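Local coordinates for PAN2-PAN3 deadenylation complex catalytic subunit pan2 (PDB 4CZX), which probably acts as the catalytic subunit of the PAN deadenylase, shortening poly(A) tails of mRNA, and is represented here by its N-terminal WD40 domain, at residues N202-T207 with M255-I260; N238-A243 with H269-L274. All coordinates share one frame; numbering follows the deposited sequence.

Overall arrangement
The chain forms a beta-propeller of mostly four-stranded blades, and both contacts join the same two neighbouring blades. Following the chain from the N terminus, residues 202-207 come first, on the second strand of one blade. Residues 238-243 follow, on its last strand. The chain then enters the next blade, and residues 255-260 close contact 1 after a loop of 47 residues. Residues 269-274 close contact 2 after 25 residues. The segments alternate, so the two loops cross rather than nest. Strands 258-262 and 267-272 are sheet neighbours and link the contacts directly. Contact 1 lies nearer the centre of the chain, and contact 2 lies farther out.

Contact 1 (N202-T207 with M255-I260); sequences NDFIVT and MLTTAI
Phe204 meets the turn at Leu256 and Thr257 through one corner of its ring, by van der Waals contact. CE2 of Phe204 lies 4.1 Å from Leu256 O, a polar backbone atom not hydrogen-bonded to the ring, and 4.2 Å from Thr257 CA. The same CE2 is also 4.2 Å from Thr257 CG2. The turn backbone approaches the ring obliquely. CG of Phe204 stands anti to its carbonyl carbon (chi1 -58°), which carries the ring out toward the turn. Further along the strands the side chains do not quite touch: Val206 CG1 is 4.7 Å from Ala259 CB. Met251, on the first strand of the next blade, touches both Phe204 and Val206.

The two segments belong to adjacent blades of the WD40 propeller. Residues 204-207 lie in the second strand of one blade. Residues 255-258 form a type I beta turn that leads into the second strand of the next. Phe204 therefore packs across the blade boundary, against the end of a strand connection.

The polar bonds hold each side separately. Thr258 N donates to Met255 O at 3.1 Å and closes the turn. Thr257 OG1 is hydrogen-bonded to Asp272 OD2 (2.6 Å) in its own blade. The methyl of Thr257 is the branch that faces Phe204. On the other segment, Asp203 makes a salt bridge with Arg163, which also bonds to Asn202 O.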
loop_
_atom_site.group_PDB
_atom_site.type_symbol
_atom_site.label_atom_id
_atom_site.label_comp_id
_atom_site.label_asym_id
_atom_site.label_seq_id
_atom_site.Cartn_x
_atom_site.Cartn_y
_atom_site.Cartn_z
ATOM N N ASN A 202 29.330 -41.915 -4.910
ATOM C CA ASN A 202 29.266 -43.096 -4.061
ATOM C C ASN A 202 30.671 -43.552 -3.651
ATOM O O ASN A 202 30.823 -44.255 -2.655
ATOM C CB ASN A 202 28.503 -44.254 -4.752
ATOM C CG ASN A 202 27.004 -43.980 -4.871
ATOM O OD1 ASN A 202 26.423 -43.236 -4.070
ATOM N ND2 ASN A 202 26.371 -44.577 -5.877
ATOM N N ASP A 203 31.699 -43.142 -4.398
ATOM C CA ASP A 203 33.061 -43.602 -4.113
ATOM C C ASP A 203 34.006 -42.559 -3.500
ATOM O O ASP A 203 35.064 -42.924 -2.972
ATOM C CB ASP A 203 33.715 -44.148 -5.382
ATOM C CG ASP A 203 33.022 -45.388 -5.906
ATOM O OD1 ASP A 203 32.330 -46.077 -5.118
ATOM O OD2 ASP A 203 33.182 -45.671 -7.110
ATOM N N PHE A 204 33.658 -41.275 -3.580
ATOM C CA PHE A 204 34.567 -40.225 -3.119
ATOM C C PHE A 204 33.901 -39.085 -2.366
ATOM O O PHE A 204 32.733 -38.771 -2.593
ATOM C CB PHE A 204 35.324 -39.605 -4.301
ATOM C CG PHE A 204 36.127 -40.593 -5.101
ATOM C CD1 PHE A 204 37.401 -40.962 -4.699
ATOM C CD2 PHE A 204 35.611 -41.135 -6.265
ATOM C CE1 PHE A 204 38.141 -41.880 -5.451
ATOM C CE2 PHE A 204 36.347 -42.053 -7.015
ATOM C CZ PHE A 204 37.611 -42.414 -6.604
ATOM N N ILE A 205 34.669 -38.461 -1.475
ATOM C CA ILE A 205 34.380 -37.102 -1.029
ATOM C C ILE A 205 35.477 -36.170 -1.526
ATOM O O ILE A 205 36.657 -36.541 -1.526
ATOM C CB ILE A 205 34.301 -36.968 0.500
ATOM C CG1 ILE A 205 33.538 -38.136 1.124
ATOM C CG2 ILE A 205 33.697 -35.598 0.886
ATOM C CD1 ILE A 205 33.546 -38.094 2.642
ATOM N N VAL A 206 35.090 -34.970 -1.954
ATOM C CA VAL A 206 36.060 -33.941 -2.303
ATOM C C VAL A 206 35.672 -32.623 -1.628
ATOM O O VAL A 206 34.493 -32.270 -1.548
ATOM C CB VAL A 206 36.180 -33.745 -3.834
ATOM C CG1 VAL A 206 37.002 -34.864 -4.464
ATOM C CG2 VAL A 206 34.785 -33.626 -4.485
ATOM N N THR A 207 36.662 -31.902 -1.103
ATOM C CA THR A 207 36.370 -30.639 -0.435
ATOM C C THR A 207 37.357 -29.551 -0.802
ATOM O O THR A 207 38.506 -29.831 -1.173
ATOM C CB THR A 207 36.375 -30.758 1.114
ATOM O OG1 THR A 207 37.689 -31.120 1.565
ATOM C CG2 THR A 207 35.339 -31.775 1.598
ATOM N N MET A 255 32.049 -38.944 -15.936
ATOM C CA MET A 255 33.401 -39.432 -15.688
ATOM C C MET A 255 33.566 -39.638 -14.185
ATOM O O MET A 255 33.874 -38.688 -13.449
ATOM C CB MET A 255 34.438 -38.449 -16.220
ATOM C CG MET A 255 34.354 -38.198 -17.709
ATOM S SD MET A 255 35.421 -36.833 -18.185
ATOM C CE MET A 255 35.996 -37.382 -19.780
ATOM N N LEU A 256 33.367 -40.875 -13.735
ATOM C CA LEU A 256 33.112 -41.147 -12.317
ATOM C C LEU A 256 34.276 -40.920 -11.349
ATOM O O LEU A 256 34.053 -40.748 -10.152
ATOM C CB LEU A 256 32.622 -42.583 -12.150
ATOM C CG LEU A 256 31.221 -42.823 -12.714
ATOM C CD1 LEU A 256 30.782 -44.261 -12.472
ATOM C CD2 LEU A 256 30.242 -41.845 -12.107
ATOM N N THR A 257 35.506 -40.934 -11.846
ATOM C CA THR A 257 36.660 -40.705 -10.980
ATOM C C THR A 257 37.266 -39.324 -11.204
ATOM O O THR A 257 38.415 -39.069 -10.847
ATOM C CB THR A 257 37.738 -41.756 -11.215
ATOM O OG1 THR A 257 38.225 -41.631 -12.557
ATOM C CG2 THR A 257 37.165 -43.143 -11.001
ATOM N N THR A 258 36.485 -38.445 -11.810
ATOM C CA THR A 258 36.975 -37.134 -12.211
ATOM C C THR A 258 36.308 -36.025 -11.396
ATOM O O THR A 258 35.109 -36.088 -11.112
ATOM C CB THR A 258 36.742 -36.917 -13.724
ATOM O OG1 THR A 258 37.549 -37.843 -14.462
ATOM C CG2 THR A 258 37.113 -35.517 -14.141
ATOM N N ALA A 259 37.105 -35.032 -10.999
ATOM C CA ALA A 259 36.609 -33.857 -10.301
ATOM C C ALA A 259 36.760 -32.613 -11.170
ATOM O O ALA A 259 37.676 -32.516 -11.993
ATOM C CB ALA A 259 37.344 -33.665 -8.978
ATOM N N ILE A 260 35.849 -31.669 -10.975
ATOM C CA ILE A 260 35.885 -30.393 -11.665
ATOM C C ILE A 260 36.210 -29.321 -10.636
ATOM O O ILE A 260 35.419 -29.080 -9.743
ATOM C CB ILE A 260 34.545 -30.079 -12.338
ATOM C CG1 ILE A 260 34.161 -31.220 -13.289
ATOM C CG2 ILE A 260 34.630 -28.768 -13.085
ATOM C CD1 ILE A 260 32.694 -31.168 -13.732
#

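Contact 2 (N238-A243 with H269-L274)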
loop_
_atom_site.group_PDB
_atom_site.type_symbol
_atom_site.label_atom_id
_atom_site.label_comp_id
_atom_site.label_asym_id
_atom_site.label_seq_id
_atom_site.Cartn_x
_atom_site.Cartn_y
_atom_site.Cartn_z
ATOM N N ASN A 238 45.340 -39.160 -1.563
ATOM C CA ASN A 238 46.238 -38.046 -1.836
ATOM C C ASN A 238 45.425 -36.849 -2.307
ATOM O O ASN A 238 44.484 -37.004 -3.084
ATOM C CB ASN A 238 47.283 -38.415 -2.891
ATOM C CG ASN A 238 48.288 -39.452 -2.396
ATOM O OD1 ASN A 238 48.770 -39.386 -1.263
ATOM N ND2 ASN A 238 48.607 -40.409 -3.251
ATOM N N PRO A 239 45.780 -35.655 -1.832
ATOM C CA PRO A 239 45.056 -34.467 -2.298
ATOM C C PRO A 239 45.335 -34.190 -3.774
ATOM O O PRO A 239 46.351 -34.650 -4.304
ATOM C CB PRO A 239 45.601 -33.350 -1.405
ATOM C CG PRO A 239 46.901 -33.856 -0.899
ATOM C CD PRO A 239 46.765 -35.337 -0.787
ATOM N N VAL A 240 44.423 -33.488 -4.433
ATOM C CA VAL A 240 44.646 -33.031 -5.797
ATOM C C VAL A 240 45.271 -31.638 -5.792
ATOM O O VAL A 240 44.634 -30.661 -5.371
ATOM C CB VAL A 240 43.340 -33.002 -6.611
ATOM C CG1 VAL A 240 43.590 -32.430 -8.004
ATOM C CG2 VAL A 240 42.744 -34.400 -6.705
ATOM N N PRO A 241 46.522 -31.539 -6.261
ATOM C CA PRO A 241 47.221 -30.250 -6.304
ATOM C C PRO A 241 46.485 -29.252 -7.184
ATOM O O PRO A 241 46.082 -29.592 -8.294
ATOM C CB PRO A 241 48.585 -30.605 -6.906
ATOM C CG PRO A 241 48.733 -32.087 -6.698
ATOM C CD PRO A 241 47.349 -32.636 -6.798
ATOM N N PHE A 242 46.301 -28.036 -6.685
ATOM C CA PHE A 242 45.589 -27.019 -7.434
ATOM C C PHE A 242 46.145 -25.640 -7.074
ATOM O O PHE A 242 45.568 -24.914 -6.256
ATOM C CB PHE A 242 44.085 -27.106 -7.147
ATOM C CG PHE A 242 43.240 -26.305 -8.087
ATOM C CD1 PHE A 242 43.017 -26.736 -9.384
ATOM C CD2 PHE A 242 42.665 -25.118 -7.674
ATOM C CE1 PHE A 242 42.219 -25.994 -10.248
ATOM C CE2 PHE A 242 41.865 -24.374 -8.533
ATOM C CZ PHE A 242 41.641 -24.808 -9.818
ATOM N N ALA A 243 47.276 -25.302 -7.690
ATOM C CA ALA A 243 48.000 -24.056 -7.419
ATOM C C ALA A 243 47.166 -22.773 -7.530
ATOM O O ALA A 243 47.411 -21.825 -6.784
ATOM C CB ALA A 243 49.217 -23.955 -8.338
ATOM N N HIS A 269 39.936 -26.726 -13.650
ATOM C CA HIS A 269 40.631 -27.954 -14.026
ATOM C C HIS A 269 39.662 -29.121 -13.978
ATOM O O HIS A 269 38.929 -29.278 -13.001
ATOM C CB HIS A 269 41.813 -28.249 -13.103
ATOM C CG HIS A 269 42.930 -27.256 -13.200
ATOM N ND1 HIS A 269 44.178 -27.495 -12.665
ATOM C CD2 HIS A 269 42.989 -26.026 -13.760
ATOM C CE1 HIS A 269 44.960 -26.456 -12.896
ATOM N NE2 HIS A 269 44.261 -25.548 -13.555
ATOM N N VAL A 270 39.660 -29.932 -15.032
ATOM C CA VAL A 270 38.903 -31.175 -15.031
ATOM C C VAL A 270 39.936 -32.267 -14.832
ATOM O O VAL A 270 40.754 -32.520 -15.717
ATOM C CB VAL A 270 38.103 -31.380 -16.327
ATOM C CG1 VAL A 270 37.314 -32.676 -16.262
ATOM C CG2 VAL A 270 37.157 -30.209 -16.550
ATOM N N THR A 271 39.929 -32.880 -13.653
ATOM C CA THR A 271 41.054 -33.711 -13.233
ATOM C C THR A 271 40.644 -35.083 -12.738
ATOM O O THR A 271 39.778 -35.208 -11.869
ATOM C CB THR A 271 41.851 -33.033 -12.104
ATOM O OG1 THR A 271 42.213 -31.706 -12.501
ATOM C CG2 THR A 271 43.111 -33.832 -11.778
ATOM N N ASP A 272 41.278 -36.116 -13.281
ATOM C CA ASP A 272 41.039 -37.456 -12.779
ATOM C C ASP A 272 41.666 -37.603 -11.404
ATOM O O ASP A 272 42.858 -37.364 -11.232
ATOM C CB ASP A 272 41.594 -38.521 -13.718
ATOM C CG ASP A 272 41.388 -39.913 -13.172
ATOM O OD1 ASP A 272 42.208 -40.336 -12.332
ATOM O OD2 ASP A 272 40.406 -40.577 -13.562
ATOM N N LEU A 273 40.852 -38.009 -10.435
ATOM C CA LEU A 273 41.297 -38.145 -9.055
ATOM C C LEU A 273 42.413 -39.171 -8.902
ATOM O O LEU A 273 43.311 -38.998 -8.081
ATOM C CB LEU A 273 40.129 -38.542 -8.156
ATOM C CG LEU A 273 39.042 -37.469 -8.004
ATOM C CD1 LEU A 273 38.026 -37.872 -6.945
ATOM C CD2 LEU A 273 39.679 -36.138 -7.654
ATOM N N LEU A 274 42.347 -40.237 -9.692
ATOM C CA LEU A 274 43.275 -41.359 -9.547
ATOM C C LEU A 274 44.656 -41.050 -10.127
ATOM O O LEU A 274 45.655 -41.635 -9.703
ATOM C CB LEU A 274 42.690 -42.609 -10.203
ATOM C CG LEU A 274 41.325 -42.999 -9.631
ATOM C CD1 LEU A 274 40.712 -44.163 -10.388
ATOM C CD2 LEU A 274 41.440 -43.318 -8.149
#
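Phe242 points the edge of its ring at the face of His269 in a T-shaped stack. The ring centres are 4.6 Å apart and the planes stand at 73°. Phe242 CE1 does most of the touching and sits 3.3 Å from His269 CG, over the imidazole but offset toward its rim. Phe242 CD1 follows at 3.6 Å from His269 ND1. His269 CB lies in the plane of the Phe242 ring, 3.7 Å from CE1. Phe242 has CG anti to its backbone N (chi1 -167°), and this brings the end of the ring to the imidazole. His269 NE2 is hydrogen-bonded to Gln267, which should help fix the rotation of the imidazole. A serine in place of His269 would probably leave the Phe242 edge without an aromatic face to rest on and open a gap there.

Here the outermost strand of one propeller blade lies over the third strand of the next, and side chains alone bridge the two. Val240, opposite Leu273, uses both methyls. Its CG2 is 3.6 Å from Leu273 CD2, and the two side chains cross at about a right angle. Its CG1 meets Thr271 CG2 tip to tip at 4.1 Å. With CG2 anti to its backbone N, Thr271 presents this methyl to the valine. At the end of the strand, Asp272 OD1 accepts a hydrogen bond from Asn275 N and a weak, bent one from Leu274 N.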